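Local coordinates for RNA-binding protein (Sulfolobus solfataricus, PDB 2NRQ) that is of uncertain function: it belongs to an archaeal family structurally similar to RNA-binding proteins, yet RNA binding itself is considered unlikely, at residues 21-24 / 25-29. Numbering follows the deposited sequence.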
loop_
_atom_site.group_PDB
_atom_site.type_symbol
_atom_site.label_atom_id
_atom_site.label_comp_id
_atom_site.label_asym_id
_atom_site.label_seq_id
_atom_site.Cartn_x
_atom_site.Cartn_y
_atom_site.Cartn_z
ATOM N N ASN A 21 -15.740 -6.235 -3.703
ATOM C CA ASN A 21 -15.148 -7.560 -3.897
ATOM C C ASN A 21 -13.988 -7.525 -4.884
ATOM O O ASN A 21 -12.927 -8.120 -4.653
ATOM C CB ASN A 21 -16.214 -8.538 -4.379
ATOM C CG ASN A 21 -17.317 -8.732 -3.362
ATOM O OD1 ASN A 21 -17.054 -9.088 -2.212
ATOM N ND2 ASN A 21 -18.564 -8.497 -3.780
ATOM N N LYS A 22 -14.207 -6.817 -5.983
ATOM C CA LYS A 22 -13.210 -6.666 -7.024
ATOM C C LYS A 22 -11.909 -6.149 -6.405
ATOM O O LYS A 22 -10.831 -6.665 -6.693
ATOM C CB LYS A 22 -13.744 -5.686 -8.077
ATOM C CG LYS A 22 -13.029 -5.705 -9.414
ATOM C CD LYS A 22 -11.601 -5.225 -9.286
ATOM C CE LYS A 22 -10.864 -5.465 -10.578
ATOM N NZ LYS A 22 -11.051 -6.884 -11.026
ATOM N N ILE A 23 -12.012 -5.134 -5.550
ATOM C CA ILE A 23 -10.837 -4.558 -4.891
ATOM C C ILE A 23 -10.152 -5.547 -3.930
ATOM O O ILE A 23 -8.926 -5.708 -3.948
ATOM C CB ILE A 23 -11.218 -3.287 -4.103
ATOM C CG1 ILE A 23 -11.856 -2.268 -5.039
ATOM C CG2 ILE A 23 -9.987 -2.675 -3.451
ATOM C CD1 ILE A 23 -12.449 -1.051 -4.322
ATOM N N VAL A 24 -10.956 -6.203 -3.097
ATOM C CA VAL A 24 -10.453 -7.175 -2.126
ATOM C C VAL A 24 -9.666 -8.260 -2.827
ATOM O O VAL A 24 -8.520 -8.538 -2.464
ATOM C CB VAL A 24 -11.616 -7.866 -1.345
ATOM C CG1 VAL A 24 -11.057 -8.942 -0.406
ATOM C CG2 VAL A 24 -12.399 -6.833 -0.553
ATOM N N ASN A 25 -10.294 -8.874 -3.829
ATOM C CA ASN A 25 -9.643 -9.943 -4.569
ATOM C C ASN A 25 -8.371 -9.438 -5.199
ATOM O O ASN A 25 -7.322 -10.088 -5.097
ATOM C CB ASN A 25 -10.551 -10.499 -5.652
ATOM C CG ASN A 25 -11.842 -11.053 -5.098
ATOM O OD1 ASN A 25 -11.871 -11.604 -3.992
ATOM N ND2 ASN A 25 -12.924 -10.925 -5.870
ATOM N N THR A 26 -8.458 -8.274 -5.838
ATOM C CA THR A 26 -7.283 -7.699 -6.471
ATOM C C THR A 26 -6.164 -7.572 -5.449
ATOM O O THR A 26 -5.054 -8.063 -5.673
ATOM C CB THR A 26 -7.568 -6.304 -7.077
ATOM O OG1 THR A 26 -8.516 -6.425 -8.141
ATOM C CG2 THR A 26 -6.287 -5.694 -7.639
ATOM N N ILE A 27 -6.451 -6.929 -4.322
ATOM C CA ILE A 27 -5.422 -6.748 -3.300
ATOM C C ILE A 27 -4.907 -8.053 -2.693
ATOM O O ILE A 27 -3.698 -8.259 -2.579
ATOM C CB ILE A 27 -5.913 -5.815 -2.177
ATOM C CG1 ILE A 27 -6.198 -4.423 -2.758
ATOM C CG2 ILE A 27 -4.879 -5.745 -1.073
ATOM C CD1 ILE A 27 -6.541 -3.370 -1.739
ATOM N N GLU A 28 -5.812 -8.948 -2.318
ATOM C CA GLU A 28 -5.380 -10.204 -1.720
ATOM C C GLU A 28 -4.598 -11.062 -2.720
ATOM O O GLU A 28 -3.750 -11.877 -2.336
ATOM C CB GLU A 28 -6.585 -10.958 -1.152
ATOM C CG GLU A 28 -7.376 -10.097 -0.204
ATOM C CD GLU A 28 -8.362 -10.858 0.650
ATOM O OE1 GLU A 28 -9.110 -11.700 0.116
ATOM O OE2 GLU A 28 -8.393 -10.596 1.867
ATOM N N SER A 29 -4.867 -10.875 -4.003
ATOM C CA SER A 29 -4.141 -11.624 -5.014
ATOM C C SER A 29 -2.789 -10.966 -5.291
ATOM O O SER A 29 -1.730 -11.593 -5.202
ATOM C CB SER A 29 -4.938 -11.674 -6.303
ATOM O OG SER A 29 -4.102 -12.131 -7.340
#
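Val24 and Glu28, one helical turn apart, run alongside each other in the same direction, with the glutamate's carboxylate next to the valine methyl CG1. The nearest approach there is Val24 CG1 to Glu28 OE1, 3.4 Å. Glu28 sets CG anti to its own carbonyl carbon (chi1 -54°) and runs extended beyond it, which lays the carboxylate along the methyl and leaves OE2 to Tyr58, whose hydroxyl is hydrogen-bonded to it, and to Lys40, which forms a salt bridge with the same oxygen. A glutamine in place of Glu28 would probably leave the Lys40 ammonium without this countercharge. The residues belong to helix 20-30, which follows strand 7-14 and packs on one face of the antiparallel sheet. Ile23 and Ile27 suit the buried side: their side chains are stacked one turn apart, Ile23 CG2 standing 3.9 Å from Ile27 CD1, and reach Ile14 and Val12 of that strand. Thr26 faces helix 103-109, touching Leu106 and Ile107. With OG1 beside its backbone N (chi1 -65°), its hydroxyl turns back to Lys22 O, 2.7 Å from Thr26 OG1, while Thr26 N binds the same oxygen from the opposite face of the carbonyl plane. Two donors thus grip one acceptor, and a buried hydroxyl is satisfied within its own helix. The Lys22 chain, bent at chi2, slants across Thr26 and brings CD to 3.5 Å from Thr26 OG1; its side chain also touches Ile107, while the residue remains exposed.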